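Local coordinates for MccB protein (Escherichia coli, PDB 6OM4) that adenylates the C-terminus of the formylated heptapeptide MccA with ATP, building the phosphoramidate link of the Trojan-horse antibiotic microcin C7, at residues K25-E30 / N75-P80; D146-E151 / K168-V173; Q158-E163 / E172-E177. One frame throughout, in Å; residues are numbered along the deposited sequence.

Contact 1: K25-E30 / N75-P80; sequences KEQYVE and NFFIIP
Lys-25 lies across the Schellman motif that ends helix 62-74, where Phe-76 takes positive phi and the chain turns toward strand 78-80. Its CB sits 4.1 Å from Asn-75 OD1. Beyond CG the chain runs on extended to CE, with CD 3.4 Å from the backbone O of Asn-75 and CE meeting the edge of the Phe-76 ring, in its plane, at CD2 (3.8 Å). A bend at chi4 (77°) then turns NZ aside; this end of the lysine has a cation-pi partner in Tyr-102. The backbone O of Lys-25 is 3.4 Å from Phe-77 CZ, while Asn-75 CB lies over the centre of one face of that same ring. Gln-27, at the start of strand 27-29, folds back at chi2 (-65°), and its NE2 donates to Lys-25 O from above the carbonyl plane. Asn-75 crosses this amide with the two planes 30° apart, its own ND2 bonding back to Phe-71 O in the last turn of helix 62-74. The contact thus joins strand 27-29, an outer strand of the three-stranded antiparallel sheet with 17-20 and 11-14, to that helix end, and Gln-27 NE2 comes to 3.2 Å from Asn-75 OD1.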
loop_
_atom_site.group_PDB
_atom_site.type_symbol
_atom_site.label_atom_id
_atom_site.label_comp_id
_atom_site.label_asym_id
_atom_site.label_seq_id
_atom_site.Cartn_x
_atom_site.Cartn_y
_atom_site.Cartn_z
ATOM N N LYS A 25 -13.414 4.773 11.257
ATOM C CA LYS A 25 -14.531 4.237 12.085
ATOM C C LYS A 25 -14.949 5.193 13.216
ATOM O O LYS A 25 -15.799 4.852 14.037
ATOM C CB LYS A 25 -14.138 2.868 12.637
ATOM C CG LYS A 25 -14.154 1.801 11.554
ATOM C CD LYS A 25 -13.567 0.513 12.004
ATOM C CE LYS A 25 -13.031 -0.323 10.875
ATOM N NZ LYS A 25 -11.722 0.197 10.420
ATOM N N GLU A 26 -14.407 6.409 13.233
ATOM C CA GLU A 26 -14.835 7.392 14.247
ATOM C C GLU A 26 -16.349 7.585 14.164
ATOM O O GLU A 26 -16.901 7.699 13.081
ATOM C CB GLU A 26 -14.097 8.714 14.006
ATOM C CG GLU A 26 -14.604 9.893 14.828
ATOM C CD GLU A 26 -14.307 11.244 14.184
ATOM O OE1 GLU A 26 -13.329 11.851 14.640
ATOM O OE2 GLU A 26 -15.023 11.639 13.212
ATOM N N GLN A 27 -17.015 7.548 15.313
ATOM C CA GLN A 27 -18.462 7.734 15.377
ATOM C C GLN A 27 -18.819 8.984 16.169
ATOM O O GLN A 27 -18.367 9.176 17.308
ATOM C CB GLN A 27 -19.079 6.552 16.096
ATOM C CG GLN A 27 -18.819 5.232 15.397
ATOM C CD GLN A 27 -19.500 5.215 14.054
ATOM O OE1 GLN A 27 -20.637 5.675 13.919
ATOM N NE2 GLN A 27 -18.809 4.683 13.055
ATOM N N TYR A 28 -19.673 9.822 15.571
ATOM C CA TYR A 28 -20.301 10.890 16.283
ATOM C C TYR A 28 -21.625 10.367 16.841
ATOM O O TYR A 28 -22.490 9.896 16.068
ATOM C CB TYR A 28 -20.507 12.115 15.383
ATOM C CG TYR A 28 -21.282 13.246 16.017
ATOM C CD1 TYR A 28 -20.830 13.896 17.153
ATOM C CD2 TYR A 28 -22.483 13.689 15.470
ATOM C CE1 TYR A 28 -21.541 14.926 17.753
ATOM C CE2 TYR A 28 -23.203 14.726 16.049
ATOM C CZ TYR A 28 -22.728 15.349 17.189
ATOM O OH TYR A 28 -23.424 16.386 17.757
ATOM N N VAL A 29 -21.790 10.525 18.156
ATOM C CA VAL A 29 -23.007 10.150 18.876
ATOM C C VAL A 29 -23.660 11.419 19.402
ATOM O O VAL A 29 -23.179 12.020 20.321
ATOM C CB VAL A 29 -22.641 9.182 20.017
ATOM C CG1 VAL A 29 -23.873 8.615 20.695
ATOM C CG2 VAL A 29 -21.790 8.056 19.484
ATOM N N GLU A 30 -24.749 11.837 18.760
ATOM C CA GLU A 30 -25.392 13.102 19.084
ATOM C C GLU A 30 -26.086 12.999 20.448
ATOM O O GLU A 30 -26.163 13.984 21.212
ATOM C CB GLU A 30 -26.357 13.475 17.954
ATOM C CG GLU A 30 -27.478 14.429 18.353
ATOM C CD GLU A 30 -27.085 15.875 18.582
ATOM O OE1 GLU A 30 -25.869 16.147 18.629
ATOM O OE2 GLU A 30 -28.003 16.732 18.722
ATOM N N ASN A 75 -17.517 -1.628 15.485
ATOM C CA ASN A 75 -16.447 -0.715 15.074
ATOM C C ASN A 75 -15.045 -1.259 15.431
ATOM O O ASN A 75 -14.068 -0.553 15.225
ATOM C CB ASN A 75 -16.703 0.662 15.675
ATOM C CG ASN A 75 -17.918 1.320 15.058
ATOM O OD1 ASN A 75 -17.891 1.702 13.892
ATOM N ND2 ASN A 75 -18.972 1.449 15.827
ATOM N N PHE A 76 -14.951 -2.481 15.974
ATOM C CA PHE A 76 -13.669 -3.080 16.445
ATOM C C PHE A 76 -13.008 -2.223 17.529
ATOM O O PHE A 76 -11.784 -2.316 17.755
ATOM C CB PHE A 76 -12.739 -3.406 15.264
ATOM C CG PHE A 76 -13.487 -4.070 14.144
ATOM C CD1 PHE A 76 -14.104 -5.289 14.360
ATOM C CD2 PHE A 76 -13.629 -3.449 12.936
ATOM C CE1 PHE A 76 -14.849 -5.880 13.358
ATOM C CE2 PHE A 76 -14.325 -4.069 11.910
ATOM C CZ PHE A 76 -14.965 -5.265 12.145
ATOM N N PHE A 77 -13.822 -1.499 18.323
ATOM C CA PHE A 77 -13.317 -0.758 19.476
ATOM C C PHE A 77 -13.051 -1.705 20.649
ATOM O O PHE A 77 -12.121 -1.501 21.439
ATOM C CB PHE A 77 -14.286 0.349 19.852
ATOM C CG PHE A 77 -14.496 1.414 18.803
ATOM C CD1 PHE A 77 -13.535 1.705 17.851
ATOM C CD2 PHE A 77 -15.635 2.193 18.852
ATOM C CE1 PHE A 77 -13.727 2.733 16.942
ATOM C CE2 PHE A 77 -15.828 3.221 17.940
ATOM C CZ PHE A 77 -14.872 3.495 16.992
ATOM N N ILE A 78 -13.891 -2.728 20.764
ATOM C CA ILE A 78 -13.556 -3.868 21.624
ATOM C C ILE A 78 -13.276 -5.062 20.712
ATOM O O ILE A 78 -13.945 -5.239 19.667
ATOM C CB ILE A 78 -14.621 -4.162 22.704
ATOM C CG1 ILE A 78 -15.976 -4.514 22.122
ATOM C CG2 ILE A 78 -14.727 -3.023 23.725
ATOM C CD1 ILE A 78 -16.933 -5.025 23.164
ATOM N N ILE A 79 -12.247 -5.835 21.084
ATOM C CA ILE A 79 -11.776 -6.939 20.280
ATOM C C ILE A 79 -11.593 -8.146 21.181
ATOM O O ILE A 79 -11.497 -8.010 22.406
ATOM C CB ILE A 79 -10.460 -6.609 19.552
ATOM C CG1 ILE A 79 -9.361 -6.262 20.551
ATOM C CG2 ILE A 79 -10.710 -5.518 18.511
ATOM C CD1 ILE A 79 -8.031 -5.981 19.919
ATOM N N PRO A 80 -11.552 -9.363 20.609
ATOM C CA PRO A 80 -11.233 -10.535 21.408
ATOM C C PRO A 80 -9.911 -10.326 22.152
ATOM O O PRO A 80 -8.939 -9.903 21.554
ATOM C CB PRO A 80 -11.137 -11.655 20.376
ATOM C CG PRO A 80 -12.063 -11.200 19.310
ATOM C CD PRO A 80 -11.827 -9.706 19.220
#

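Contact 2: D146-E151 / K168-V173; sequences DNDQIE and KNKTEV. With MG (magnesium ion), chain F; ND7 (5'-O-[(S)-amino(hydroxy)phosphoryl]adenosine), chain M; POP (pyrophosphate 2-), chain G.
Asp-148 and Lys-170 meet at the pyrophosphate, where OD2 of the aspartate binds magnesium at 2.1 Å and also forms a long, weak salt bridge to Lys-170 NZ. Pyrophosphate O6 and four waters complete six ligands around the metal; two of these waters are also bonded to Glu-151, one of them weakly. Lys-170, extended beyond CG, brings NZ to pyrophosphate O6 (2.9 Å) and to the ribose O3' of the adenosine phosphoramidate, with Gln-158 OE1 as a further partner. Asp-146 takes both ribose hydroxyls, OD1 from O2' and OD2 from O3', and its OD1 also accepts from Asp-148 N in an Asx turn.

Behind the ligands, two backbone bonds tie the loop to the first residue of helix 170-181 and to the residues just before it: Lys-170 N to Asp-148 O, and Ile-150 N to Lys-168 O (2.8 Å), the latter nearly along the C=O axis. Gln-149 and Asn-169 lie side by side, and Gln-149 NE2 donates to Asn-169 OD1 (2.9 Å) from above the carbonyl plane of the asparagine. Farther in, Ile-150 CD1 packs on Val-173 CG2 at 3.5 Å and CG1 on Lys-170 CG, while Thr-171 CG2 touches Asp-146 CB. Because this short loop and Lys-170 together touch ribose, metal and pyrophosphate, the chemistry is consistent with magnesium and Lys-170 offsetting negative charge on the leaving pyrophosphate.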
loop_
_atom_site.group_PDB
_atom_site.type_symbol
_atom_site.label_atom_id
_atom_site.label_comp_id
_atom_site.label_asym_id
_atom_site.label_seq_id
_atom_site.Cartn_x
_atom_site.Cartn_y
_atom_site.Cartn_z
ATOM N N ASP A 146 17.743 -3.601 -10.086
ATOM C CA ASP A 146 18.123 -2.350 -10.726
ATOM C C ASP A 146 19.517 -2.576 -11.293
ATOM O O ASP A 146 20.198 -3.518 -10.882
ATOM C CB ASP A 146 18.108 -1.172 -9.737
ATOM C CG ASP A 146 17.781 0.187 -10.364
ATOM O OD1 ASP A 146 18.427 0.571 -11.384
ATOM O OD2 ASP A 146 16.835 0.845 -9.866
ATOM N N ASN A 147 19.948 -1.671 -12.167
ATOM C CA ASN A 147 21.302 -1.729 -12.673
ATOM C C ASN A 147 21.948 -0.348 -12.609
ATOM O O ASN A 147 23.030 -0.178 -13.133
ATOM C CB ASN A 147 21.321 -2.196 -14.121
ATOM C CG ASN A 147 22.702 -2.617 -14.556
ATOM O OD1 ASN A 147 23.394 -3.300 -13.789
ATOM N ND2 ASN A 147 23.102 -2.212 -15.757
ATOM N N ASP A 148 21.324 0.612 -11.909
ATOM C CA ASP A 148 21.840 1.965 -11.872
ATOM C C ASP A 148 22.767 2.235 -10.672
ATOM O O ASP A 148 22.735 1.589 -9.633
ATOM C CB ASP A 148 20.680 2.951 -11.844
ATOM C CG ASP A 148 21.010 4.364 -12.284
ATOM O OD1 ASP A 148 22.059 4.573 -12.962
ATOM O OD2 ASP A 148 20.191 5.263 -11.970
ATOM N N GLN A 149 23.542 3.304 -10.834
ATOM C CA GLN A 149 24.396 3.860 -9.790
ATOM C C GLN A 149 23.729 5.108 -9.195
ATOM O O GLN A 149 23.033 5.863 -9.917
ATOM C CB GLN A 149 25.759 4.251 -10.366
ATOM C CG GLN A 149 26.589 3.036 -10.763
ATOM C CD GLN A 149 25.964 2.279 -11.904
ATOM O OE1 GLN A 149 25.587 2.858 -12.919
ATOM N NE2 GLN A 149 25.825 0.968 -11.739
ATOM N N ILE A 150 24.067 5.375 -7.929
ATOM C CA ILE A 150 23.554 6.545 -7.208
ATOM C C ILE A 150 24.201 7.831 -7.738
ATOM O O ILE A 150 25.428 7.946 -7.831
ATOM C CB ILE A 150 23.755 6.373 -5.702
ATOM C CG1 ILE A 150 23.041 5.114 -5.193
ATOM C CG2 ILE A 150 23.313 7.615 -4.952
ATOM C CD1 ILE A 150 23.538 4.601 -3.892
ATOM N N GLU A 151 23.360 8.836 -7.989
ATOM C CA GLU A 151 23.819 10.176 -8.368
ATOM C C GLU A 151 23.363 11.206 -7.342
ATOM O O GLU A 151 22.376 11.020 -6.633
ATOM C CB GLU A 151 23.289 10.537 -9.749
ATOM C CG GLU A 151 23.927 9.699 -10.839
ATOM C CD GLU A 151 23.335 9.836 -12.219
ATOM O OE1 GLU A 151 22.401 10.666 -12.435
ATOM O OE2 GLU A 151 23.794 9.080 -13.073
ATOM N N LYS A 168 27.871 4.427 -5.891
ATOM C CA LYS A 168 27.655 3.036 -5.532
ATOM C C LYS A 168 26.390 2.534 -6.223
ATOM O O LYS A 168 25.614 3.324 -6.772
ATOM C CB LYS A 168 27.493 2.864 -4.017
ATOM C CG LYS A 168 28.738 3.116 -3.177
ATOM C CD LYS A 168 28.476 2.864 -1.709
ATOM C CE LYS A 168 29.482 1.933 -1.070
ATOM N NZ LYS A 168 30.707 2.661 -0.673
ATOM N N ASN A 169 26.201 1.212 -6.209
ATOM C CA ASN A 169 25.051 0.611 -6.880
ATOM C C ASN A 169 23.825 0.813 -5.981
ATOM O O ASN A 169 23.911 0.712 -4.747
ATOM C CB ASN A 169 25.327 -0.857 -7.213
ATOM C CG ASN A 169 26.054 -1.022 -8.534
ATOM O OD1 ASN A 169 26.527 -0.059 -9.143
ATOM N ND2 ASN A 169 26.135 -2.250 -9.000
ATOM N N LYS A 170 22.666 1.094 -6.584
ATOM C CA LYS A 170 21.442 1.266 -5.799
ATOM C C LYS A 170 21.053 -0.004 -5.040
ATOM O O LYS A 170 20.680 0.077 -3.838
ATOM C CB LYS A 170 20.294 1.716 -6.710
ATOM C CG LYS A 170 20.526 3.090 -7.285
ATOM C CD LYS A 170 19.294 3.678 -7.914
ATOM C CE LYS A 170 19.598 5.025 -8.514
ATOM N NZ LYS A 170 18.367 5.637 -9.052
ATOM N N THR A 171 21.115 -1.178 -5.687
ATOM C CA THR A 171 20.650 -2.379 -4.997
ATOM C C THR A 171 21.497 -2.613 -3.741
ATOM O O THR A 171 20.974 -3.069 -2.745
ATOM C CB THR A 171 20.589 -3.600 -5.931
ATOM O OG1 THR A 171 21.916 -3.880 -6.372
ATOM C CG2 THR A 171 19.684 -3.371 -7.121
ATOM N N GLU A 172 22.811 -2.335 -3.804
ATOM C CA GLU A 172 23.693 -2.684 -2.710
ATOM C C GLU A 172 23.448 -1.735 -1.519
ATOM O O GLU A 172 23.425 -2.155 -0.394
ATOM C CB GLU A 172 25.151 -2.663 -3.155
ATOM C CG GLU A 172 25.800 -1.323 -2.987
ATOM C CD GLU A 172 27.252 -1.300 -3.410
ATOM O OE1 GLU A 172 27.556 -0.783 -4.535
ATOM O OE2 GLU A 172 28.069 -1.825 -2.622
ATOM N N VAL A 173 23.171 -0.454 -1.784
ATOM C CA VAL A 173 22.906 0.454 -0.709
ATOM C C VAL A 173 21.508 0.243 -0.116
ATOM O O VAL A 173 21.376 0.270 1.098
ATOM C CB VAL A 173 23.142 1.893 -1.159
ATOM C CG1 VAL A 173 22.851 2.875 -0.043
ATOM C CG2 VAL A 173 24.561 2.030 -1.673
HETATM MG MG MG F . 20.046 7.325 -12.305
HETATM O O1A ND7 M . 13.705 7.415 -11.873
HETATM P PA ND7 M . 13.041 6.884 -10.635
HETATM O O2A ND7 M . 13.240 7.655 -9.337
HETATM N N3A ND7 M . 11.390 6.862 -11.033
HETATM O "O5'" ND7 M . 13.447 5.389 -10.298
HETATM C "C5'" ND7 M . 13.317 4.430 -11.392
HETATM C "C4'" ND7 M . 14.296 3.281 -11.039
HETATM C "C3'" ND7 M . 15.759 3.777 -11.297
HETATM O "O3'" ND7 M . 16.599 3.523 -10.238
HETATM C "C2'" ND7 M . 16.081 3.067 -12.679
HETATM O "O2'" ND7 M . 17.509 2.680 -12.737
HETATM C "C1'" ND7 M . 15.340 1.951 -12.683
HETATM O "O4'" ND7 M . 14.004 2.301 -11.835
HETATM N N9 ND7 M . 14.854 1.485 -13.950
HETATM C C4 ND7 M . 14.966 0.215 -14.430
HETATM C C5 ND7 M . 14.365 0.185 -15.637
HETATM N N7 ND7 M . 13.874 1.418 -15.900
HETATM C C8 ND7 M . 14.165 2.182 -14.865
HETATM N N3 ND7 M . 15.545 -0.887 -13.908
HETATM C C2 ND7 M . 15.507 -1.998 -14.579
HETATM N N1 ND7 M . 14.935 -2.055 -15.787
HETATM C C6 ND7 M . 14.360 -1.012 -16.323
HETATM N N6 ND7 M . 13.747 -1.100 -17.636
HETATM P P1 POP G . 16.263 10.389 -12.293
HETATM O O1 POP G . 15.819 11.591 -11.460
HETATM O O2 POP G . 15.149 9.799 -13.140
HETATM O O3 POP G . 17.561 10.567 -13.069
HETATM O O POP G . 16.576 9.340 -11.120
HETATM P P2 POP G . 16.910 7.755 -11.322
HETATM O O4 POP G . 16.246 7.044 -10.180
HETATM O O5 POP G . 16.419 7.314 -12.663
HETATM O O6 POP G . 18.357 7.602 -11.141
HETATM O O HOH W 1 22.409 -3.654 -9.211
HETATM O O HOH W 2 21.607 -0.996 -8.715
HETATM O O HOH W 3 21.734 7.078 -13.451
HETATM O O HOH W 4 21.212 7.549 -10.633
HETATM O O HOH W 5 20.031 9.340 -12.750
HETATM O O HOH W 6 18.744 6.934 -14.025
#

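Contact 3: Q158-E163 / E172-E177. With POP (pyrophosphate 2-), chain G.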
loop_
_atom_site.group_PDB
_atom_site.type_symbol
_atom_site.label_atom_id
_atom_site.label_comp_id
_atom_site.label_asym_id
_atom_site.label_seq_id
_atom_site.Cartn_x
_atom_site.Cartn_y
_atom_site.Cartn_z
ATOM N N GLN A 158 15.314 9.710 -2.812
ATOM C CA GLN A 158 15.764 8.328 -2.661
ATOM C C GLN A 158 16.390 8.219 -1.276
ATOM O O GLN A 158 17.592 8.318 -1.110
ATOM C CB GLN A 158 16.659 7.908 -3.833
ATOM C CG GLN A 158 15.888 7.986 -5.142
ATOM C CD GLN A 158 16.524 7.573 -6.447
ATOM O OE1 GLN A 158 17.483 6.820 -6.495
ATOM N NE2 GLN A 158 16.017 8.137 -7.536
ATOM N N VAL A 159 15.494 8.070 -0.297
ATOM C CA VAL A 159 15.699 8.402 1.083
ATOM C C VAL A 159 16.743 7.499 1.741
ATOM O O VAL A 159 17.290 7.867 2.730
ATOM C CB VAL A 159 14.354 8.373 1.839
ATOM C CG1 VAL A 159 13.730 6.992 1.904
ATOM C CG2 VAL A 159 14.507 8.982 3.214
ATOM N N LEU A 160 16.988 6.305 1.188
ATOM C CA LEU A 160 17.970 5.435 1.806
ATOM C C LEU A 160 19.411 5.764 1.419
ATOM O O LEU A 160 20.353 5.221 2.096
ATOM C CB LEU A 160 17.646 4.005 1.444
ATOM C CG LEU A 160 16.257 3.522 1.843
ATOM C CD1 LEU A 160 16.073 2.113 1.342
ATOM C CD2 LEU A 160 16.058 3.609 3.347
ATOM N N PHE A 161 19.612 6.762 0.545
ATOM C CA PHE A 161 20.928 7.095 0.013
ATOM C C PHE A 161 21.465 8.352 0.709
ATOM O O PHE A 161 20.743 9.291 0.965
ATOM C CB PHE A 161 20.910 7.301 -1.501
ATOM C CG PHE A 161 20.394 6.141 -2.327
ATOM C CD1 PHE A 161 20.503 4.852 -1.866
ATOM C CD2 PHE A 161 19.833 6.356 -3.580
ATOM C CE1 PHE A 161 20.029 3.786 -2.626
ATOM C CE2 PHE A 161 19.329 5.297 -4.325
ATOM C CZ PHE A 161 19.443 4.019 -3.853
ATOM N N SER A 162 22.769 8.334 0.960
ATOM C CA SER A 162 23.510 9.488 1.549
ATOM C C SER A 162 24.543 10.013 0.541
ATOM O O SER A 162 24.815 9.377 -0.517
ATOM C CB SER A 162 24.149 9.044 2.832
ATOM O OG SER A 162 23.134 8.792 3.790
ATOM N N GLU A 163 25.148 11.167 0.863
ATOM C CA GLU A 163 26.121 11.747 -0.016
ATOM C C GLU A 163 27.268 10.768 -0.233
ATOM O O GLU A 163 27.830 10.748 -1.344
ATOM C CB GLU A 163 26.685 13.065 0.526
ATOM C CG GLU A 163 25.698 14.205 0.458
ATOM C CD GLU A 163 26.174 15.475 1.144
ATOM O OE1 GLU A 163 27.183 15.388 1.899
ATOM O OE2 GLU A 163 25.525 16.530 0.968
ATOM N N GLU A 172 22.811 -2.335 -3.804
ATOM C CA GLU A 172 23.693 -2.684 -2.710
ATOM C C GLU A 172 23.448 -1.735 -1.519
ATOM O O GLU A 172 23.425 -2.155 -0.394
ATOM C CB GLU A 172 25.151 -2.663 -3.155
ATOM C CG GLU A 172 25.800 -1.323 -2.987
ATOM C CD GLU A 172 27.252 -1.300 -3.410
ATOM O OE1 GLU A 172 27.556 -0.783 -4.535
ATOM O OE2 GLU A 172 28.069 -1.825 -2.622
ATOM N N VAL A 173 23.171 -0.454 -1.784
ATOM C CA VAL A 173 22.906 0.454 -0.709
ATOM C C VAL A 173 21.508 0.243 -0.116
ATOM O O VAL A 173 21.376 0.270 1.098
ATOM C CB VAL A 173 23.142 1.893 -1.159
ATOM C CG1 VAL A 173 22.851 2.875 -0.043
ATOM C CG2 VAL A 173 24.561 2.030 -1.673
ATOM N N ILE A 174 20.490 0.039 -0.950
ATOM C CA ILE A 174 19.176 -0.309 -0.392
ATOM C C ILE A 174 19.315 -1.537 0.519
ATOM O O ILE A 174 18.820 -1.519 1.665
ATOM C CB ILE A 174 18.092 -0.502 -1.462
ATOM C CG1 ILE A 174 17.919 0.793 -2.258
ATOM C CG2 ILE A 174 16.807 -0.976 -0.804
ATOM C CD1 ILE A 174 16.696 0.871 -3.113
ATOM N N LYS A 175 19.995 -2.590 0.051
ATOM C CA LYS A 175 20.107 -3.795 0.854
ATOM C C LYS A 175 20.754 -3.466 2.203
ATOM O O LYS A 175 20.299 -3.909 3.251
ATOM C CB LYS A 175 20.913 -4.888 0.147
ATOM C CG LYS A 175 21.190 -6.083 1.040
ATOM C CD LYS A 175 21.762 -7.236 0.315
ATOM C CE LYS A 175 21.851 -8.460 1.202
ATOM N NZ LYS A 175 22.852 -9.401 0.659
ATOM N N ARG A 176 21.848 -2.686 2.185
ATOM C CA ARG A 176 22.569 -2.375 3.443
ATOM C C ARG A 176 21.608 -1.649 4.403
ATOM O O ARG A 176 21.506 -1.967 5.565
ATOM C CB ARG A 176 23.820 -1.542 3.135
ATOM C CG ARG A 176 24.543 -0.981 4.349
ATOM C CD ARG A 176 25.570 0.077 3.973
ATOM N NE ARG A 176 24.982 1.406 3.839
ATOM C CZ ARG A 176 25.359 2.346 2.978
ATOM N NH1 ARG A 176 26.301 2.111 2.072
ATOM N NH2 ARG A 176 24.778 3.530 3.005
ATOM N N GLU A 177 20.866 -0.686 3.867
ATOM C CA GLU A 177 20.025 0.181 4.684
ATOM C C GLU A 177 18.777 -0.556 5.203
ATOM O O GLU A 177 18.317 -0.266 6.282
ATOM C CB GLU A 177 19.725 1.451 3.889
ATOM C CG GLU A 177 20.970 2.308 3.724
ATOM C CD GLU A 177 21.628 2.767 5.020
ATOM O OE1 GLU A 177 20.904 3.164 5.983
ATOM O OE2 GLU A 177 22.898 2.714 5.066
HETATM P P1 POP G . 16.263 10.389 -12.293
HETATM O O1 POP G . 15.819 11.591 -11.460
HETATM O O2 POP G . 15.149 9.799 -13.140
HETATM O O3 POP G . 17.561 10.567 -13.069
HETATM O O POP G . 16.576 9.340 -11.120
HETATM P P2 POP G . 16.910 7.755 -11.322
HETATM O O4 POP G . 16.246 7.044 -10.180
HETATM O O5 POP G . 16.419 7.314 -12.663
HETATM O O6 POP G . 18.357 7.602 -11.141
#
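Glu-177, whose CG touches Leu-160 O at 3.4 Å, has its OE2 gripped by two nitrogens of Arg-176, NE at 2.7 Å and NH2 at 2.9 Å. The guanidinium approaches side-on, with the oxygen in its plane, and the NE bond uses the anti lone pair of OE2. Lys-180 adds a salt bridge to the same oxygen and Arg-181 one to OE1, so the carboxylate lies among several positive charges, which probably stabilise its ionised form.

The aliphatic part of Glu-177 faces the turn, its CB approaching Leu-160 CB. Leu-160 crosses Ile-174 at about a right angle, placing Leu-160 CD1 against Ile-174 CG2 at 3.8 Å. Next to it, the Phe-161 ring lies obliquely over the helix, CD1 touching Val-173 CG1 (3.6 Å) and CE1 touching Ile-174 CG1 (3.7 Å). Val-173 CG1 is anti to the backbone N (chi1 179°), which presents it to the ring, while CG1 of Ile-174 stands beside its own backbone N (chi1 -60°) and meets CE1, with CZ next nearest. No hydrogen bond passes directly between the segments; their direct contact is mostly apolar and buried, and Asp-165 bonds to both Arg-176 NH2 and Ser-162 N.

A type I beta turn from Gln-158 to Phe-161, closed by Phe-161 N to Gln-158 O, sets these side chains on the helix. Asn-128 of helix 125-136 accepts from Leu-160 N. At the first residue of the turn, the extended Gln-158 side chain donates from NE2 to pyrophosphate O4 (2.9 Å), placing the turn at the wall of the nucleotide site in this Rossmann-like ThiF/E1 fold.

How the contacts relate
Contact 1 comes first along the chain and closes before the other two open. It belongs to the N-terminal region, where the strand 27-29 sheet meets the end of helix 62-74, and its centre is about 46 Å from that of contact 2 and about 41 Å from that of contact 3, on the opposite side of the chain's centre. Contacts 2 and 3 both belong to the ThiF-like part of the chain, with centres about 8 Å apart. Both end on helix 170-181 and share Glu-172 and Val-173; Ile-150 and Lys-170 of contact 2 pack on Phe-161 of contact 3. Two parts of the loop after strand 141-146 thus use overlapping parts of the first turns of one helix, and both contacts reach the same pyrophosphate, whereas contact 1 lies far from the nucleotide site.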